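Long-range contacts in beta-2-microglobulin (Danio rerio, PDB 4M9O), which pairs with the class I MHC heavy chain as its immunoglobulin-like light subunit and takes part in presenting peptide antigens to the immune system: residues S5-H10 / V84-E89; Y28-H33 / G61-L66; Q46-T51 / K68-T73. All blocks are in the same frame, centred on the assembly; numbering follows the deposited sequence.

Contact 1. Residues S5-H10 / V84-E89; sequences STPKVH and VRHMKE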
# COMPACT_ATOMS: atom_id res chain seq x y z
N SER A 5 -4.62 -16.26 -7.79
CA SER A 5 -3.33 -15.85 -7.32
C SER A 5 -3.40 -14.82 -6.23
O SER A 5 -4.02 -13.83 -6.37
CB SER A 5 -2.53 -15.24 -8.45
OG SER A 5 -2.34 -16.09 -9.50
N THR A 6 -2.70 -15.07 -5.16
CA THR A 6 -2.64 -14.11 -4.07
C THR A 6 -1.77 -12.85 -4.42
O THR A 6 -0.80 -12.94 -5.08
CB THR A 6 -2.21 -14.83 -2.77
OG1 THR A 6 -2.76 -14.18 -1.63
CG2 THR A 6 -0.78 -14.90 -2.64
N PRO A 7 -2.18 -11.69 -3.98
CA PRO A 7 -1.47 -10.46 -4.25
C PRO A 7 -0.07 -10.46 -3.67
O PRO A 7 0.14 -10.99 -2.64
CB PRO A 7 -2.34 -9.42 -3.58
CG PRO A 7 -3.51 -10.08 -3.11
CD PRO A 7 -3.24 -11.49 -3.01
N LYS A 8 0.86 -9.87 -4.37
CA LYS A 8 2.16 -9.57 -3.82
C LYS A 8 2.09 -8.11 -3.44
O LYS A 8 1.80 -7.30 -4.23
CB LYS A 8 3.29 -9.79 -4.83
CG LYS A 8 3.34 -11.14 -5.42
CD LYS A 8 4.32 -11.24 -6.51
CE LYS A 8 4.70 -12.67 -6.86
NZ LYS A 8 4.32 -13.74 -5.91
N VAL A 9 2.37 -7.81 -2.19
CA VAL A 9 2.25 -6.48 -1.63
C VAL A 9 3.53 -5.96 -1.03
O VAL A 9 4.20 -6.66 -0.32
CB VAL A 9 1.19 -6.44 -0.53
CG1 VAL A 9 1.01 -5.10 0.01
CG2 VAL A 9 -0.08 -7.02 -0.97
N HIS A 10 3.84 -4.72 -1.35
CA HIS A 10 4.95 -4.00 -0.82
C HIS A 10 4.56 -2.62 -0.29
O HIS A 10 3.92 -1.88 -0.96
CB HIS A 10 6.04 -3.87 -1.86
CG HIS A 10 6.42 -5.16 -2.50
ND1 HIS A 10 7.43 -5.94 -2.02
CD2 HIS A 10 5.92 -5.82 -3.56
CE1 HIS A 10 7.55 -7.02 -2.75
NE2 HIS A 10 6.65 -6.96 -3.70
N VAL A 84 -4.94 -4.66 2.55
CA VAL A 84 -5.35 -5.22 1.27
C VAL A 84 -6.41 -6.34 1.36
O VAL A 84 -6.21 -7.33 1.97
CB VAL A 84 -4.14 -5.75 0.50
CG1 VAL A 84 -4.51 -6.26 -0.81
CG2 VAL A 84 -3.07 -4.74 0.39
N ARG A 85 -7.53 -6.14 0.71
CA ARG A 85 -8.57 -7.13 0.62
C ARG A 85 -8.69 -7.74 -0.79
O ARG A 85 -8.86 -7.06 -1.75
CB ARG A 85 -9.90 -6.56 1.09
CG ARG A 85 -11.07 -7.51 1.10
CD ARG A 85 -12.06 -7.13 2.15
NE ARG A 85 -13.14 -8.08 2.38
CZ ARG A 85 -13.23 -8.93 3.39
NH1 ARG A 85 -12.28 -9.03 4.29
NH2 ARG A 85 -14.28 -9.70 3.48
N HIS A 86 -8.54 -9.04 -0.82
CA HIS A 86 -8.67 -9.87 -1.99
C HIS A 86 -9.37 -11.16 -1.61
O HIS A 86 -9.03 -11.74 -0.64
CB HIS A 86 -7.28 -10.19 -2.48
CG HIS A 86 -7.22 -10.88 -3.80
ND1 HIS A 86 -6.65 -12.10 -3.96
CD2 HIS A 86 -7.66 -10.51 -5.01
CE1 HIS A 86 -6.72 -12.46 -5.21
NE2 HIS A 86 -7.34 -11.51 -5.87
N MET A 87 -10.33 -11.61 -2.40
CA MET A 87 -11.01 -12.87 -2.19
C MET A 87 -11.61 -13.00 -0.79
O MET A 87 -11.52 -14.01 -0.20
CB MET A 87 -10.07 -14.05 -2.43
CG MET A 87 -9.60 -14.26 -3.84
SD MET A 87 -10.93 -14.55 -4.86
CE MET A 87 -11.03 -16.28 -4.69
N LYS A 88 -12.16 -11.93 -0.28
CA LYS A 88 -12.75 -11.91 1.02
C LYS A 88 -11.79 -11.94 2.20
O LYS A 88 -12.17 -12.21 3.27
CB LYS A 88 -13.81 -12.99 1.14
CG LYS A 88 -14.93 -12.85 0.16
CD LYS A 88 -15.86 -14.04 0.17
CE LYS A 88 -15.20 -15.29 -0.34
NZ LYS A 88 -16.12 -16.44 -0.59
N GLU A 89 -10.52 -11.70 1.98
CA GLU A 89 -9.61 -11.68 3.09
C GLU A 89 -8.80 -10.41 3.15
O GLU A 89 -8.25 -9.98 2.18
CB GLU A 89 -8.72 -12.89 3.10
CG GLU A 89 -7.94 -12.99 4.34
CD GLU A 89 -6.65 -13.75 4.21
OE1 GLU A 89 -6.02 -14.02 5.23
OE2 GLU A 89 -6.23 -14.06 3.11
O HOH W 1 -5.85 -13.39 -1.81
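Across the interior of the C1-type immunoglobulin sandwich, the segment leading into edge strand 8-13 packs on the end of strand 80-86 of the other sheet: Pro7 meets His86, and Val9 meets Val84. The backbones stay well apart, no hydrogen bond joins them, and side chains make most of the contact. Pro7 and His86 lie oblique to each other, with Pro7 CD 3.6 Å from His86 ND1 and Pro7 CG 3.8 Å from His86 CB. With CG anti to the backbone N (chi1 -172°), the His86 ring is carried out to the proline, His86 CG lying 3.9 Å from Pro7 CG. The backbone's share is Ser5 O, 3.2 Å from His86 CE1. Both ring nitrogens have polar partners: ND1 is 2.6 Å from a water in the ring plane, which also bonds Thr6 OG1, while NE2 is hydrogen-bonded to Pro34 O. Held at two corners, the buried ring is probably restricted in its rotation. Deeper in, the two valines approach tip to tip, Val9 CG2 lying 4.0 Å from Val84 CG2. After His86 a type I' turn leads into strand 89-94. Strand 8-13 in turn pairs with strand 23-30, whose Val29 touches Pro7, Val9 and Val84.

Contact 2. Residues Y28-H33 / G61-L66; sequences YVSSFH and GWQFHL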
# COMPACT_ATOMS: atom_id res chain seq x y z
N TYR A 28 2.11 -0.92 -3.04
CA TYR A 28 2.07 -1.47 -4.37
C TYR A 28 1.61 -2.90 -4.34
O TYR A 28 2.15 -3.70 -3.63
CB TYR A 28 3.41 -1.36 -5.03
CG TYR A 28 3.53 -1.98 -6.39
CD1 TYR A 28 3.05 -1.36 -7.49
CD2 TYR A 28 4.21 -3.17 -6.56
CE1 TYR A 28 3.20 -1.91 -8.70
CE2 TYR A 28 4.35 -3.72 -7.77
CZ TYR A 28 3.85 -3.08 -8.84
OH TYR A 28 3.96 -3.57 -10.05
N VAL A 29 0.58 -3.18 -5.11
CA VAL A 29 -0.04 -4.47 -5.15
C VAL A 29 -0.05 -5.06 -6.55
O VAL A 29 -0.40 -4.44 -7.49
CB VAL A 29 -1.43 -4.45 -4.58
CG1 VAL A 29 -1.95 -5.81 -4.56
CG2 VAL A 29 -1.46 -3.88 -3.24
N SER A 30 0.37 -6.29 -6.64
CA SER A 30 0.63 -6.89 -7.90
C SER A 30 0.39 -8.38 -7.98
O SER A 30 0.40 -9.03 -7.03
CB SER A 30 2.08 -6.58 -8.26
OG SER A 30 2.37 -7.08 -9.51
N SER A 31 0.23 -8.86 -9.19
CA SER A 31 0.13 -10.27 -9.55
C SER A 31 -1.00 -11.10 -8.95
O SER A 31 -0.82 -12.22 -8.65
CB SER A 31 1.44 -10.97 -9.28
OG SER A 31 2.51 -10.25 -9.76
N PHE A 32 -2.15 -10.50 -8.78
CA PHE A 32 -3.27 -11.14 -8.17
C PHE A 32 -4.26 -11.48 -9.23
O PHE A 32 -4.31 -10.82 -10.20
CB PHE A 32 -3.92 -10.22 -7.13
CG PHE A 32 -4.08 -8.82 -7.61
CD1 PHE A 32 -5.21 -8.42 -8.21
CD2 PHE A 32 -3.06 -7.92 -7.49
CE1 PHE A 32 -5.34 -7.16 -8.65
CE2 PHE A 32 -3.20 -6.69 -7.95
CZ PHE A 32 -4.35 -6.32 -8.54
N HIS A 33 -4.99 -12.56 -9.02
CA HIS A 33 -6.12 -13.05 -9.82
C HIS A 33 -7.19 -13.56 -8.83
O HIS A 33 -6.89 -14.34 -8.00
CB HIS A 33 -5.75 -14.26 -10.64
CG HIS A 33 -4.65 -14.07 -11.61
ND1 HIS A 33 -4.65 -13.08 -12.55
CD2 HIS A 33 -3.57 -14.82 -11.86
CE1 HIS A 33 -3.61 -13.21 -13.32
NE2 HIS A 33 -2.92 -14.25 -12.91
N GLY A 61 -0.88 -9.83 -20.88
CA GLY A 61 -1.97 -10.75 -20.71
C GLY A 61 -2.10 -11.54 -19.42
O GLY A 61 -2.78 -12.49 -19.43
N TRP A 62 -1.47 -11.14 -18.33
CA TRP A 62 -1.59 -11.84 -17.08
C TRP A 62 -1.47 -10.98 -15.82
O TRP A 62 -1.99 -11.29 -14.80
CB TRP A 62 -0.60 -12.99 -17.02
CG TRP A 62 0.73 -12.59 -16.68
CD1 TRP A 62 1.66 -12.16 -17.51
CD2 TRP A 62 1.30 -12.57 -15.41
NE1 TRP A 62 2.78 -11.87 -16.86
CE2 TRP A 62 2.58 -12.11 -15.54
CE3 TRP A 62 0.84 -12.88 -14.14
CZ2 TRP A 62 3.41 -11.95 -14.49
CZ3 TRP A 62 1.66 -12.73 -13.11
CH2 TRP A 62 2.93 -12.26 -13.27
N GLN A 63 -0.71 -9.91 -15.90
CA GLN A 63 -0.39 -9.17 -14.71
C GLN A 63 -1.19 -7.91 -14.40
O GLN A 63 -1.18 -6.97 -15.12
CB GLN A 63 1.09 -8.89 -14.63
CG GLN A 63 1.50 -8.46 -13.27
CD GLN A 63 2.93 -8.08 -13.18
OE1 GLN A 63 3.40 -7.30 -13.96
NE2 GLN A 63 3.61 -8.64 -12.24
N PHE A 64 -1.84 -7.94 -13.29
CA PHE A 64 -2.58 -6.82 -12.79
C PHE A 64 -1.74 -6.10 -11.74
O PHE A 64 -1.09 -6.72 -10.97
CB PHE A 64 -3.90 -7.31 -12.20
CG PHE A 64 -4.91 -7.82 -13.22
CD1 PHE A 64 -5.62 -6.97 -13.98
CD2 PHE A 64 -5.17 -9.15 -13.34
CE1 PHE A 64 -6.51 -7.44 -14.86
CE2 PHE A 64 -6.06 -9.58 -14.23
CZ PHE A 64 -6.72 -8.74 -14.98
N HIS A 65 -1.77 -4.79 -11.72
CA HIS A 65 -1.16 -4.03 -10.66
C HIS A 65 -1.83 -2.71 -10.31
O HIS A 65 -2.41 -2.08 -11.13
CB HIS A 65 0.36 -3.88 -10.80
CG HIS A 65 0.78 -3.08 -11.97
ND1 HIS A 65 0.93 -1.72 -11.93
CD2 HIS A 65 1.09 -3.45 -13.23
CE1 HIS A 65 1.33 -1.28 -13.10
NE2 HIS A 65 1.43 -2.32 -13.91
N LEU A 66 -1.71 -2.35 -9.07
CA LEU A 66 -2.31 -1.19 -8.51
C LEU A 66 -1.39 -0.54 -7.49
O LEU A 66 -0.76 -1.21 -6.75
CB LEU A 66 -3.59 -1.64 -7.85
CG LEU A 66 -4.73 -0.69 -7.58
CD1 LEU A 66 -5.28 -0.15 -8.84
CD2 LEU A 66 -5.81 -1.41 -6.82
O HOH W 2 -2.04 -10.51 -11.88
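The Phe32 ring takes Phe64 CB over one face, a CH-pi contact with the carbon 4.1 Å from the ring centroid, and has Val29 C and Ser30 N in plane at its edge. Phe32 CG, between the backbone N and the carbonyl carbon (chi1 44°), brings the ring back onto the strand, where the two phenylalanine side chains cross at about a right angle. At the edge of the Phe64 ring lies His33 ND1, 4.0 Å from Phe64 CD2. The imidazole of His33 in turn receives Trp62 O at its own edge, a close approach to the ring carbon CE1. Gln63 CB covers the centre of one face of the Trp62 indole. Tyr28 crosses His65 obliquely, its OH 3.7 Å from His65 CB.

Between these groups runs an antiparallel strand pair. Val29 and Leu66 form a hydrogen-bonded pair through two bonds of 2.9 Å, Val29 N to Leu66 O and Leu66 N to Val29 O; Ser30 and His65 are the next, non-hydrogen-bonded pair. Ser31 N then donates a hydrogen bond to Phe64 O at 3.1 Å, and the Gln63 amide donates from NE2 to Ser31 OG, nearly in the amide plane. Where the strands part, one water donates hydrogen bonds to Phe32 O and Trp62 O and accepts one from Phe64 N, linking the two backbones where the direct bonds stop. Trp62 and Gln63 both face Glu59, making a classic beta bulge.

Strands 23-30 and 63-72 are the central pair of one sheet of the C1-type immunoglobulin sandwich, flanked by 8-13 and 52-59. Phe64 stacks on Phe58 of strand 52-59, and Val29 and Leu66 face the other sheet, where both touch Ile39 of strand 38-43.

Contact 3. Residues Q46-T51 / K68-T73; sequences QVMSDT and KSVAFT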
# COMPACT_ATOMS: atom_id res chain seq x y z
N GLN A 46 -6.12 4.56 11.62
CA GLN A 46 -7.26 5.15 10.99
C GLN A 46 -6.98 5.24 9.53
O GLN A 46 -5.89 5.49 9.16
CB GLN A 46 -7.49 6.54 11.53
CG GLN A 46 -7.72 6.57 12.98
CD GLN A 46 -8.03 7.92 13.43
OE1 GLN A 46 -7.30 8.51 14.16
NE2 GLN A 46 -9.13 8.43 12.97
N VAL A 47 -8.00 5.05 8.71
CA VAL A 47 -7.84 5.21 7.30
C VAL A 47 -7.43 6.64 6.96
O VAL A 47 -8.00 7.58 7.41
CB VAL A 47 -9.09 4.83 6.55
CG1 VAL A 47 -8.91 5.04 5.12
CG2 VAL A 47 -9.44 3.44 6.81
N MET A 48 -6.36 6.73 6.20
CA MET A 48 -5.81 7.97 5.79
C MET A 48 -6.62 8.58 4.71
O MET A 48 -7.14 7.90 3.88
CB MET A 48 -4.37 7.82 5.37
CG MET A 48 -3.49 7.26 6.46
SD MET A 48 -1.77 7.14 6.16
CE MET A 48 -1.32 8.79 5.97
N SER A 49 -6.69 9.89 4.75
CA SER A 49 -7.41 10.67 3.80
C SER A 49 -6.52 11.28 2.76
O SER A 49 -5.34 11.38 2.95
CB SER A 49 -8.23 11.76 4.48
OG SER A 49 -7.44 12.85 4.82
N ASP A 50 -7.10 11.69 1.67
CA ASP A 50 -6.32 12.28 0.62
C ASP A 50 -5.29 11.33 -0.00
O ASP A 50 -4.24 11.74 -0.38
CB ASP A 50 -5.64 13.49 1.15
CG ASP A 50 -6.59 14.49 1.72
OD1 ASP A 50 -6.42 14.88 2.87
OD2 ASP A 50 -7.52 14.90 1.02
N THR A 51 -5.61 10.06 -0.06
CA THR A 51 -4.79 9.09 -0.72
C THR A 51 -5.10 9.14 -2.20
O THR A 51 -6.11 9.61 -2.60
CB THR A 51 -4.98 7.67 -0.18
OG1 THR A 51 -6.26 7.21 -0.49
CG2 THR A 51 -4.80 7.61 1.28
N LYS A 68 -1.34 2.56 -4.41
CA LYS A 68 -1.94 3.56 -3.59
C LYS A 68 -0.86 4.37 -2.86
O LYS A 68 0.03 3.82 -2.31
CB LYS A 68 -2.89 2.91 -2.60
CG LYS A 68 -3.54 3.80 -1.67
CD LYS A 68 -4.94 3.95 -2.06
CE LYS A 68 -5.86 3.85 -0.94
NZ LYS A 68 -7.18 4.00 -1.44
N SER A 69 -0.97 5.68 -2.89
CA SER A 69 -0.00 6.56 -2.26
C SER A 69 -0.58 7.71 -1.45
O SER A 69 -1.67 8.08 -1.66
CB SER A 69 0.93 7.14 -3.29
OG SER A 69 0.24 7.74 -4.30
N VAL A 70 0.19 8.22 -0.53
CA VAL A 70 -0.17 9.37 0.27
C VAL A 70 1.01 10.19 0.79
O VAL A 70 1.98 9.65 1.16
CB VAL A 70 -1.10 8.94 1.42
CG1 VAL A 70 -0.37 8.30 2.49
CG2 VAL A 70 -1.93 10.07 1.91
N ALA A 71 0.88 11.49 0.85
CA ALA A 71 1.87 12.31 1.51
C ALA A 71 1.81 12.05 3.01
O ALA A 71 0.76 11.93 3.56
CB ALA A 71 1.65 13.71 1.24
N PHE A 72 2.96 11.94 3.65
CA PHE A 72 3.05 11.74 5.10
C PHE A 72 4.31 12.29 5.72
O PHE A 72 5.22 12.56 5.03
CB PHE A 72 2.82 10.28 5.51
CG PHE A 72 4.01 9.35 5.33
CD1 PHE A 72 4.68 8.90 6.40
CD2 PHE A 72 4.40 8.90 4.11
CE1 PHE A 72 5.74 8.07 6.27
CE2 PHE A 72 5.46 8.06 3.98
CZ PHE A 72 6.12 7.64 5.06
N THR A 73 4.33 12.46 7.03
CA THR A 73 5.50 12.85 7.76
C THR A 73 5.69 11.92 8.95
O THR A 73 4.98 12.00 9.90
CB THR A 73 5.38 14.31 8.22
OG1 THR A 73 5.29 15.14 7.09
CG2 THR A 73 6.56 14.74 9.03
O HOH W 3 -1.56 12.96 -0.40
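The backbones come nearest where Thr51 faces Val70, 4.7 Å between CA atoms, and although Thr51 CA sends a C-H toward Ser69 O at 3.4 Å, no clear direct hydrogen bond joins the segments. Val70 fills the middle of the contact. Its CG1, placed between the backbone N and the carbonyl carbon (chi1 77°), takes the methyl end of Met48, with CE at 3.6 Å from CG1. The other branch, Val70 CG2, lies 3.8 Å from Thr51 CG2 and also rests against the carbonyl oxygens of Ser49 and Asp50. Met48 bends at chi3 (64°), and from there CE also lies 4.4 Å from Phe72 CB, a looser contact. A water spans the backbones, donating to Asp50 O and accepting from Ala71 N. Within the turn, Ser49 OG donates to Asp50 OD1 from above the carboxylate plane.

Lys68 crosses Thr51 obliquely, its CE 3.4 Å from Thr51 OG1. At the end of the chain, the ammonium makes weak hydrogen bonds to Ile39 O and Gln53 OE1 and a long, weak ion pair with Glu40. An alanine at Lys68 removes the chain beyond CB and would probably leave Ile39 O and Gln53 OE1 without their weak donor, Glu40 without its distant charge, and a gap beside Thr51 OG1.

Apolar packing on Val70 and a water-mediated backbone link thus hold the connection from strand 46-47 of one sheet of the immunoglobulin sandwich to strand 52-59 of the other against strand 63-72, while the lysine's charge is shared among several weak partners.

In the fold
From the N terminus, the chain enters contact 1 at 5-10, but that loop closes only at 84-89; contacts 2 and 3 are both nested inside it. The next segment, 28-33, opens contact 2, and 46-51 opens contact 3 before 61-66 closes contact 2 and 68-73 closes contact 3, so these two loops cross. Both end on strand 63-72, about 22 Å apart between centres and on opposite sides of the chain's centre. Contact 2 joins neighbouring strands within one sheet, whereas contacts 1 and 3 bridge between the two sheets near opposite ends. Contacts 1 and 2 touch directly, through Lys8 N to Ser30 O and His10 O to Tyr28 N, both probable hydrogen bonds.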